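Local coordinates for DUF115 domain-containing protein (Magnetospirillum magneticum AMB-1, PDB 5MU5) that probably transfers a nonulosonic sugar to flagellin, as a Maf glycosyltransferase involved in bacterial flagella formation, at residues L11-A14 / N15-F19; R62-I65 / E66-T70; H159-T163 / V164-P168; V214-S218 / P219-A223. All blocks are in the same frame, centred on the assembly; numbering follows the deposited sequence.

Contact 1: residues L11-A14 / N15-F19; sequences LVTA and NLEAF. Unlike the reference sequence in segment 11-14: Thr13 (reference Ser). Unlike the reference sequence in segment 15-19: Asn15 (reference Tyr).
Asn15 lays its amide beside Leu11, one turn earlier in the same helix. Its CB lies 3.4 Å from Leu11 O, the carbonyl that also takes the hydrogen bond from Asn15 N (2.8 Å). With CG beside the backbone N, chi1 -71°, the side chain runs back along the helix, and Asn15 CG comes within 3.2 Å of Leu11 O. At the tip, Asn15 ND2 sits 3.5 Å from Leu11 CD1; its angle to Leu11 O is too poor for a bond. The amide's polar work is done outside the helix: ND2 donates to Leu161 O and Val164 O, while OD1 accepts from Trp166 N. The deposited asparagine thus offers both N-H donors and an acceptor to the buried backbone turn at 161-166. These are i to i+4 contacts of helix 9-22, in the N-terminal domain of the Maf glycosyltransferase, continued by Leu16 N to Val12 O and Glu17 N to Thr13 O. On the solvent side Glu17 folds back likewise, and its OE2 lies 3.4 Å from Thr13 CG2. Thr13 OG1 turns instead to Ala9 O. Ala18 touches Arg167 and Leu170 of helix 166-171, and Leu16 meets Leu30 of helix 24-32.

Contact 2: residues R62-I65 / E66-T70; sequences RKRI and EDMAT
Arg62 swings CG anti to its own backbone N (chi1 174°) and stays extended as far as NE, whereas Glu66, one turn on, keeps CG beside its backbone N (chi1 -76°); the two chains therefore lean toward one another and meet at their charged ends. Arg62 NE donates to Glu66 OE2 at 3.0 Å in a nearly straight bond, the N-H to acceptor angle being 172°. The oxygen lies in the guanidinium plane, at its edge, but the donor approaches from above the carboxylate plane, the two flat groups being steeply turned. A single nitrogen thus makes this salt bridge, and Arg62 NH1 has a second, long and weak ion pair with Asp46. Tyr133 lies against both side chains of the pair.

Lys63 and Asp67 repeat the spacing without a charged contact. Asp67 OD2 rests 3.5 Å from Lys63 CG, while Lys63 NZ and Asp67 OD2 stay 5.3 Å apart, so their attraction is probably modest. On the buried side Ile65 packs loosely against Met68, CD1 to SD 4.4 Å, and meets Tyr57, Tyr133 and Phe213; branched, apolar Ile65 suits that setting as charged Lys63, Arg64 and Asp67 suit the exposed one. Thr70 OG1 returns to Glu66 O at 3.0 Å, sharing that carbonyl with Thr70 N from the opposite face. Together these are the i to i+4 pairings of an amphipathic helix, 61-71, packed against helix 134-142 and strand 211-214.

Contact 3: residues H159-T163 / V164-P168; sequences HSLST and VDWRP
Trp166 turns its indole back over the chain so that NE1 donates to Ser160 OG, 3.0 Å away and close to the ring plane. Two conformations make this possible. Ser160 holds OG between its backbone N and carbonyl carbon (chi1 80°), from where it also bonds to Leu157 O in the preceding helical turn; Trp166 places CG beside its own N (chi1 -82°), bringing the pyrrole edge round to the serine. The buried indole N-H is thereby satisfied, and serine is short enough to set its hydroxyl in the ring plane at NE1.

Val164 supplies the packing beside it. With CG1 anti to the backbone N, chi1 177°, that methyl stands 3.8 Å above one face of the indole, offset toward the rim, while CG2 lies 4.0 Å from Ser160 CB. The Leu161 side chain crosses that of Trp166 at about a right angle, Leu161 CD2 to Trp166 CD1 being 4.0 Å, and Phe19 meets the indole edge-to-face. A leucine in place of Trp166 would probably leave Ser160 OG without this donor and open a gap beside Val164 CG1.

Thr163 OG1 takes the position between N and carbonyl carbon and bonds to Leu131 O. The backbone closes around Ser160 O, which receives both Thr163 N (3.0 Å) and Val164 N (2.8 Å). The chain then extends at Val164 before entering helix 166-171. This is a tight turn joining helix 154-160 to helix 166-171, following strand 146-150 in the parallel-sheet part of the Maf N-terminal domain.

Contact 4: residues V214-S218 / P219-A223; sequences VAYNS and PLLTA
The Tyr216 ring receives Leu221 CD1 over one face: the methyl carbon is 3.8 Å from the ring centroid and 22° off its normal, a CH-pi contact displaced toward the CE1 and CZ rim. Phe156 adds an edge-to-face ring contact, and at the phenol end Tyr216 OH bonds to Glu151. The ring reaches the leucine because its CG sits between the backbone N and carbonyl carbon, chi1 51°. An alanine here is likely to leave Leu221 CD1 without its aromatic face and Glu151 without the phenol partner.

Ser218 is the N-cap of the helix that follows. Its OG, anti to the backbone N (chi1 165°), accepts from Leu221 N at 3.1 Å, and Ser218 O takes Thr222 N at 3.0 Å; Thr222 OG1 adds a weak bond to the same oxygen. Serine suits the cap because its short hydroxyl can reach back to an amide of the first turn, while Pro219, lacking an N-H, fits the first helical position. Val214 CG1 reaches Leu221 CB at 4.2 Å. The loop carries the chain from strand 211-214, at one edge of the parallel four-stranded sheet, to helix 219-235, whose first turn Ser218 caps and whose Leu220 rests on Pro188 and Ile191 of helix 188-202.

How the contacts relate
From the N terminus the four contacts follow in series, none nesting or crossing, and each joins consecutive residues. Contact 1 lies within helix 9-22 and contact 2 within helix 61-71, their centres about 25 Å apart. Contact 3 closes the turn between helices 154-160 and 166-171, and contact 4 the turn from strand 211-214 into helix 219-235. Pairs distant in sequence meet in space: contacts 1 and 3 have centres about 8 Å apart, tying the first helix to the later turn, while Ile65 CD1 of contact 2 packs 3.2 Å from Ala215 O of contact 4. All four belong to the Maf N-terminal domain.

Contact 1: residues L11-A14 / N15-F19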
loop_
_atom_site.group_PDB
_atom_site.type_symbol
_atom_site.label_atom_id
_atom_site.label_comp_id
_atom_site.label_asym_id
_atom_site.label_seq_id
_atom_site.Cartn_x
_atom_site.Cartn_y
_atom_site.Cartn_z
ATOM N N LEU A 11 -0.893 42.614 3.228
ATOM C CA LEU A 11 -0.540 41.225 3.500
ATOM C C LEU A 11 -1.689 40.282 3.138
ATOM O O LEU A 11 -1.459 39.213 2.547
ATOM C CB LEU A 11 -0.165 41.042 4.973
ATOM C CG LEU A 11 0.150 39.603 5.413
ATOM C CD1 LEU A 11 1.327 39.015 4.642
ATOM C CD2 LEU A 11 0.410 39.566 6.908
ATOM N N VAL A 12 -2.917 40.678 3.474
ATOM C CA VAL A 12 -4.080 39.871 3.130
ATOM C C VAL A 12 -4.180 39.698 1.618
ATOM O O VAL A 12 -4.276 38.577 1.131
ATOM C CB VAL A 12 -5.380 40.452 3.688
ATOM C CG1 VAL A 12 -6.587 39.698 3.151
ATOM C CG2 VAL A 12 -5.359 40.382 5.212
ATOM N N THR A 13 -4.112 40.801 0.892
ATOM C CA THR A 13 -4.184 40.775 -0.561
ATOM C C THR A 13 -3.065 39.945 -1.137
ATOM O O THR A 13 -3.314 39.076 -1.963
ATOM C CB THR A 13 -4.098 42.186 -1.133
ATOM O OG1 THR A 13 -5.190 42.944 -0.625
ATOM C CG2 THR A 13 -4.171 42.187 -2.668
ATOM N N ALA A 14 -1.842 40.198 -0.686
ATOM C CA ALA A 14 -0.684 39.432 -1.130
ATOM C C ALA A 14 -0.842 37.915 -0.848
ATOM O O ALA A 14 -0.501 37.105 -1.694
ATOM C CB ALA A 14 0.586 39.971 -0.488
ATOM N N ASN A 15 -1.348 37.536 0.324
ATOM C CA ASN A 15 -1.607 36.119 0.618
ATOM C C ASN A 15 -2.745 35.547 -0.215
ATOM O O ASN A 15 -2.660 34.433 -0.701
ATOM C CB ASN A 15 -1.958 35.910 2.094
ATOM C CG ASN A 15 -0.774 36.104 3.014
ATOM O OD1 ASN A 15 0.364 35.891 2.625
ATOM N ND2 ASN A 15 -1.039 36.488 4.246
ATOM N N LEU A 16 -3.828 36.292 -0.372
ATOM C CA LEU A 16 -4.953 35.791 -1.148
ATOM C C LEU A 16 -4.523 35.555 -2.585
ATOM O O LEU A 16 -4.889 34.542 -3.194
ATOM C CB LEU A 16 -6.143 36.748 -1.082
ATOM C CG LEU A 16 -7.397 36.295 -1.824
ATOM C CD1 LEU A 16 -7.874 34.949 -1.294
ATOM C CD2 LEU A 16 -8.504 37.330 -1.694
ATOM N N GLU A 17 -3.717 36.462 -3.115
ATOM C CA GLU A 17 -3.189 36.310 -4.474
ATOM C C GLU A 17 -2.370 35.020 -4.615
ATOM O O GLU A 17 -2.524 34.285 -5.584
ATOM C CB GLU A 17 -2.332 37.526 -4.858
ATOM C CG GLU A 17 -3.126 38.810 -5.064
ATOM C CD GLU A 17 -2.262 40.072 -5.143
ATOM O OE1 GLU A 17 -1.070 40.040 -4.762
ATOM O OE2 GLU A 17 -2.786 41.118 -5.582
ATOM N N ALA A 18 -1.507 34.759 -3.636
ATOM C CA ALA A 18 -0.644 33.580 -3.651
ATOM C C ALA A 18 -1.462 32.288 -3.634
ATOM O O ALA A 18 -1.182 31.379 -4.396
ATOM C CB ALA A 18 0.321 33.613 -2.481
ATOM N N PHE A 19 -2.470 32.208 -2.769
ATOM C CA PHE A 19 -3.378 31.057 -2.803
ATOM C C PHE A 19 -4.048 30.917 -4.167
ATOM O O PHE A 19 -4.062 29.830 -4.727
ATOM C CB PHE A 19 -4.436 31.132 -1.706
ATOM C CG PHE A 19 -3.948 30.657 -0.362
ATOM C CD1 PHE A 19 -3.945 29.302 -0.052
ATOM C CD2 PHE A 19 -3.487 31.544 0.573
ATOM C CE1 PHE A 19 -3.488 28.855 1.172
ATOM C CE2 PHE A 19 -3.039 31.105 1.805
ATOM C CZ PHE A 19 -3.044 29.765 2.111
#

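Contact 2: residues R62-I65 / E66-T70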
loop_
_atom_site.group_PDB
_atom_site.type_symbol
_atom_site.label_atom_id
_atom_site.label_comp_id
_atom_site.label_asym_id
_atom_site.label_seq_id
_atom_site.Cartn_x
_atom_site.Cartn_y
_atom_site.Cartn_z
ATOM N N ARG A 62 -0.087 33.925 22.450
ATOM C CA ARG A 62 0.907 34.012 21.405
ATOM C C ARG A 62 2.273 33.645 21.959
ATOM O O ARG A 62 2.957 32.780 21.423
ATOM C CB ARG A 62 0.958 35.418 20.810
ATOM C CG ARG A 62 2.089 35.587 19.815
ATOM C CD ARG A 62 2.111 36.958 19.183
ATOM N NE ARG A 62 3.027 36.969 18.056
ATOM C CZ ARG A 62 3.114 37.941 17.161
ATOM N NH1 ARG A 62 2.339 39.023 17.248
ATOM N NH2 ARG A 62 3.987 37.829 16.170
ATOM N N LYS A 63 2.670 34.313 23.030
ATOM C CA LYS A 63 3.950 34.038 23.663
ATOM C C LYS A 63 4.084 32.569 24.057
ATOM O O LYS A 63 5.145 31.999 23.906
ATOM C CB LYS A 63 4.114 34.918 24.899
ATOM C CG LYS A 63 5.429 34.736 25.633
ATOM C CD LYS A 63 5.447 35.644 26.845
ATOM C CE LYS A 63 6.737 35.524 27.632
ATOM N NZ LYS A 63 6.717 36.486 28.765
ATOM N N ARG A 64 3.013 31.970 24.566
ATOM C CA ARG A 64 3.035 30.573 24.986
ATOM C C ARG A 64 3.304 29.638 23.798
ATOM O O ARG A 64 4.191 28.786 23.856
ATOM C CB ARG A 64 1.714 30.205 25.680
ATOM C CG ARG A 64 1.593 28.744 26.121
ATOM C CD ARG A 64 0.360 28.473 26.992
ATOM N NE ARG A 64 0.602 27.351 27.922
ATOM C CZ ARG A 64 0.729 27.435 29.258
ATOM N NH1 ARG A 64 0.586 28.589 29.912
ATOM N NH2 ARG A 64 0.973 26.335 29.966
ATOM N N ILE A 65 2.558 29.828 22.713
ATOM C CA ILE A 65 2.694 28.978 21.541
ATOM C C ILE A 65 4.072 29.159 20.891
ATOM O O ILE A 65 4.690 28.182 20.439
ATOM C CB ILE A 65 1.531 29.189 20.518
ATOM C CG1 ILE A 65 1.422 28.004 19.576
ATOM C CG2 ILE A 65 1.692 30.439 19.665
ATOM C CD1 ILE A 65 1.136 26.695 20.288
ATOM N N GLU A 66 4.565 30.395 20.873
ATOM C CA GLU A 66 5.871 30.675 20.288
ATOM C C GLU A 66 6.993 30.071 21.112
ATOM O O GLU A 66 7.981 29.600 20.550
ATOM C CB GLU A 66 6.082 32.178 20.086
ATOM C CG GLU A 66 5.310 32.745 18.888
ATOM C CD GLU A 66 5.528 34.240 18.672
ATOM O OE1 GLU A 66 6.156 34.896 19.525
ATOM O OE2 GLU A 66 5.066 34.768 17.645
ATOM N N ASP A 67 6.837 30.079 22.439
ATOM C CA ASP A 67 7.830 29.496 23.340
ATOM C C ASP A 67 7.866 27.980 23.205
ATOM O O ASP A 67 8.929 27.368 23.310
ATOM C CB ASP A 67 7.575 29.897 24.819
ATOM C CG ASP A 67 7.952 31.364 25.121
ATOM O OD1 ASP A 67 8.691 31.980 24.319
ATOM O OD2 ASP A 67 7.502 31.911 26.157
ATOM N N MET A 68 6.704 27.369 22.996
ATOM C CA MET A 68 6.645 25.926 22.790
ATOM C C MET A 68 7.377 25.528 21.522
ATOM O O MET A 68 8.075 24.525 21.525
ATOM C CB MET A 68 5.213 25.427 22.731
ATOM C CG MET A 68 4.548 25.451 24.084
ATOM S SD MET A 68 2.816 24.965 24.019
ATOM C CE MET A 68 2.942 23.276 23.412
ATOM N N ALA A 69 7.230 26.315 20.456
ATOM C CA ALA A 69 7.906 26.031 19.190
ATOM C C ALA A 69 9.413 26.168 19.363
ATOM O O ALA A 69 10.176 25.342 18.888
ATOM C CB ALA A 69 7.400 26.952 18.080
ATOM N N THR A 70 9.837 27.208 20.069
ATOM C CA THR A 70 11.252 27.407 20.376
ATOM C C THR A 70 11.839 26.296 21.254
ATOM O O THR A 70 12.928 25.801 20.996
ATOM C CB THR A 70 11.428 28.735 21.113
ATOM O OG1 THR A 70 10.995 29.788 20.254
ATOM C CG2 THR A 70 12.881 28.953 21.532
#

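Contact 3: residues H159-T163 / V164-P168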
loop_
_atom_site.group_PDB
_atom_site.type_symbol
_atom_site.label_atom_id
_atom_site.label_comp_id
_atom_site.label_asym_id
_atom_site.label_seq_id
_atom_site.Cartn_x
_atom_site.Cartn_y
_atom_site.Cartn_z
ATOM N N HIS A 159 -8.457 33.845 8.716
ATOM C CA HIS A 159 -7.860 34.926 9.512
ATOM C C HIS A 159 -6.350 34.925 9.440
ATOM O O HIS A 159 -5.752 35.972 9.623
ATOM C CB HIS A 159 -8.236 34.821 10.988
ATOM C CG HIS A 159 -9.680 35.031 11.257
ATOM N ND1 HIS A 159 -10.364 36.127 10.785
ATOM C CD2 HIS A 159 -10.575 34.304 11.968
ATOM C CE1 HIS A 159 -11.623 36.065 11.186
ATOM N NE2 HIS A 159 -11.775 34.973 11.912
ATOM N N SER A 160 -5.740 33.749 9.223
ATOM C CA SER A 160 -4.270 33.619 9.122
ATOM C C SER A 160 -3.691 34.427 7.948
ATOM O O SER A 160 -2.466 34.678 7.891
ATOM C CB SER A 160 -3.834 32.157 8.972
ATOM O OG SER A 160 -3.994 31.723 7.629
ATOM N N LEU A 161 -4.566 34.810 7.009
ATOM C CA LEU A 161 -4.177 35.698 5.915
ATOM C C LEU A 161 -3.685 37.041 6.444
ATOM O O LEU A 161 -2.907 37.713 5.780
ATOM C CB LEU A 161 -5.336 35.947 4.950
ATOM C CG LEU A 161 -5.888 34.748 4.196
ATOM C CD1 LEU A 161 -6.845 35.244 3.128
ATOM C CD2 LEU A 161 -4.809 33.881 3.580
ATOM N N SER A 162 -4.143 37.422 7.631
ATOM C CA SER A 162 -3.677 38.640 8.269
ATOM C C SER A 162 -2.353 38.485 9.008
ATOM O O SER A 162 -1.711 39.479 9.320
ATOM C CB SER A 162 -4.731 39.154 9.255
ATOM O OG SER A 162 -5.914 39.487 8.565
ATOM N N THR A 163 -1.935 37.257 9.283
ATOM C CA THR A 163 -0.813 37.029 10.209
ATOM C C THR A 163 0.363 36.204 9.710
ATOM O O THR A 163 1.447 36.320 10.254
ATOM C CB THR A 163 -1.308 36.361 11.516
ATOM O OG1 THR A 163 -2.162 35.254 11.210
ATOM C CG2 THR A 163 -2.083 37.343 12.352
ATOM N N VAL A 164 0.163 35.368 8.703
ATOM C CA VAL A 164 1.227 34.525 8.204
ATOM C C VAL A 164 1.736 35.063 6.877
ATOM O O VAL A 164 0.971 35.611 6.101
ATOM C CB VAL A 164 0.695 33.115 7.984
ATOM C CG1 VAL A 164 1.758 32.214 7.387
ATOM C CG2 VAL A 164 0.183 32.552 9.294
ATOM N N ASP A 165 3.026 34.892 6.616
ATOM C CA ASP A 165 3.581 35.200 5.316
ATOM C C ASP A 165 3.459 33.919 4.475
ATOM O O ASP A 165 4.361 33.096 4.432
ATOM C CB ASP A 165 5.041 35.651 5.431
ATOM C CG ASP A 165 5.547 36.310 4.155
ATOM O OD1 ASP A 165 4.900 36.159 3.094
ATOM O OD2 ASP A 165 6.594 36.986 4.210
ATOM N N TRP A 166 2.323 33.768 3.806
ATOM C CA TRP A 166 2.016 32.556 3.070
ATOM C C TRP A 166 2.735 32.313 1.744
ATOM O O TRP A 166 2.853 31.166 1.305
ATOM C CB TRP A 166 0.526 32.520 2.799
ATOM C CG TRP A 166 -0.281 32.034 3.920
ATOM C CD1 TRP A 166 -1.127 32.760 4.703
ATOM C CD2 TRP A 166 -0.353 30.691 4.377
ATOM N NE1 TRP A 166 -1.731 31.944 5.616
ATOM C CE2 TRP A 166 -1.267 30.665 5.450
ATOM C CE3 TRP A 166 0.272 29.500 3.988
ATOM C CZ2 TRP A 166 -1.582 29.482 6.147
ATOM C CZ3 TRP A 166 -0.028 28.321 4.678
ATOM C CH2 TRP A 166 -0.951 28.321 5.748
ATOM N N ARG A 167 3.179 33.368 1.087
ATOM C CA ARG A 167 3.775 33.224 -0.231
ATOM C C ARG A 167 5.002 32.311 -0.279
ATOM O O ARG A 167 5.069 31.467 -1.142
ATOM C CB ARG A 167 4.072 34.581 -0.906
ATOM C CG ARG A 167 4.773 34.398 -2.256
ATOM C CD ARG A 167 4.760 35.609 -3.161
ATOM N NE ARG A 167 3.484 35.776 -3.850
ATOM C CZ ARG A 167 3.135 35.162 -4.982
ATOM N NH1 ARG A 167 3.942 34.295 -5.580
ATOM N NH2 ARG A 167 1.950 35.401 -5.514
ATOM N N PRO A 168 5.974 32.489 0.631
ATOM C CA PRO A 168 7.125 31.593 0.597
ATOM C C PRO A 168 6.718 30.127 0.808
ATOM O O PRO A 168 7.322 29.245 0.223
ATOM C CB PRO A 168 7.990 32.094 1.751
ATOM C CG PRO A 168 7.601 33.527 1.929
ATOM C CD PRO A 168 6.121 33.520 1.679
#

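Contact 4: residues V214-S218 / P219-A223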
loop_
_atom_site.group_PDB
_atom_site.type_symbol
_atom_site.label_atom_id
_atom_site.label_comp_id
_atom_site.label_asym_id
_atom_site.label_seq_id
_atom_site.Cartn_x
_atom_site.Cartn_y
_atom_site.Cartn_z
ATOM N N VAL A 214 1.185 20.683 17.705
ATOM C CA VAL A 214 -0.223 20.897 17.908
ATOM C C VAL A 214 -0.371 22.387 18.189
ATOM O O VAL A 214 0.189 22.892 19.149
ATOM C CB VAL A 214 -0.744 20.015 19.067
ATOM C CG1 VAL A 214 -2.162 20.403 19.463
ATOM C CG2 VAL A 214 -0.686 18.536 18.677
ATOM N N ALA A 215 -1.117 23.093 17.338
ATOM C CA ALA A 215 -1.208 24.562 17.428
ATOM C C ALA A 215 -2.050 25.099 18.578
ATOM O O ALA A 215 -1.782 26.171 19.067
ATOM C CB ALA A 215 -1.700 25.153 16.109
ATOM N N TYR A 216 -3.089 24.384 18.967
ATOM C CA TYR A 216 -3.944 24.790 20.059
ATOM C C TYR A 216 -4.533 23.524 20.639
ATOM O O TYR A 216 -4.338 22.429 20.076
ATOM C CB TYR A 216 -5.029 25.762 19.594
ATOM C CG TYR A 216 -5.832 25.305 18.387
ATOM C CD1 TYR A 216 -6.963 24.510 18.535
ATOM C CD2 TYR A 216 -5.477 25.693 17.107
ATOM C CE1 TYR A 216 -7.709 24.102 17.441
ATOM C CE2 TYR A 216 -6.206 25.280 16.006
ATOM C CZ TYR A 216 -7.326 24.490 16.181
ATOM O OH TYR A 216 -8.060 24.091 15.101
ATOM N N ASN A 217 -5.214 23.653 21.771
ATOM C CA ASN A 217 -5.752 22.483 22.467
ATOM C C ASN A 217 -7.031 21.998 21.849
ATOM O O ASN A 217 -7.962 22.774 21.624
ATOM C CB ASN A 217 -5.978 22.764 23.950
ATOM C CG ASN A 217 -4.703 22.649 24.759
ATOM O OD1 ASN A 217 -3.699 22.056 24.316
ATOM N ND2 ASN A 217 -4.733 23.220 25.957
ATOM N N SER A 218 -7.068 20.700 21.583
ATOM C CA SER A 218 -8.194 20.082 20.935
ATOM C C SER A 218 -8.078 18.599 21.119
ATOM O O SER A 218 -7.089 18.027 20.731
ATOM C CB SER A 218 -8.163 20.381 19.427
ATOM O OG SER A 218 -9.035 19.512 18.740
ATOM N N PRO A 219 -9.089 17.957 21.703
ATOM C CA PRO A 219 -9.036 16.480 21.688
ATOM C C PRO A 219 -8.838 15.892 20.241
ATOM O O PRO A 219 -8.093 14.924 20.033
ATOM C CB PRO A 219 -10.402 16.076 22.263
ATOM C CG PRO A 219 -10.936 17.301 22.934
ATOM C CD PRO A 219 -10.380 18.475 22.198
ATOM N N LEU A 220 -9.483 16.504 19.253
ATOM C CA LEU A 220 -9.352 16.095 17.871
ATOM C C LEU A 220 -7.900 16.143 17.380
ATOM O O LEU A 220 -7.405 15.175 16.796
ATOM C CB LEU A 220 -10.232 16.969 16.980
ATOM C CG LEU A 220 -10.207 16.618 15.494
ATOM C CD1 LEU A 220 -10.797 15.230 15.207
ATOM C CD2 LEU A 220 -10.965 17.693 14.753
ATOM N N LEU A 221 -7.210 17.251 17.644
ATOM C CA LEU A 221 -5.840 17.417 17.175
ATOM C C LEU A 221 -4.885 16.499 17.919
ATOM O O LEU A 221 -3.970 15.925 17.324
ATOM C CB LEU A 221 -5.391 18.879 17.285
ATOM C CG LEU A 221 -6.191 19.821 16.356
ATOM C CD1 LEU A 221 -5.686 21.249 16.473
ATOM C CD2 LEU A 221 -6.147 19.371 14.894
ATOM N N THR A 222 -5.098 16.347 19.217
ATOM C CA THR A 222 -4.247 15.455 20.006
ATOM C C THR A 222 -4.333 14.004 19.545
ATOM O O THR A 222 -3.306 13.351 19.388
ATOM C CB THR A 222 -4.569 15.552 21.491
ATOM O OG1 THR A 222 -4.173 16.849 21.938
ATOM C CG2 THR A 222 -3.778 14.504 22.281
ATOM N N ALA A 223 -5.554 13.530 19.314
ATOM C CA ALA A 223 -5.766 12.173 18.830
ATOM C C ALA A 223 -5.182 11.975 17.436
ATOM O O ALA A 223 -4.640 10.920 17.143
ATOM C CB ALA A 223 -7.248 11.826 18.822
#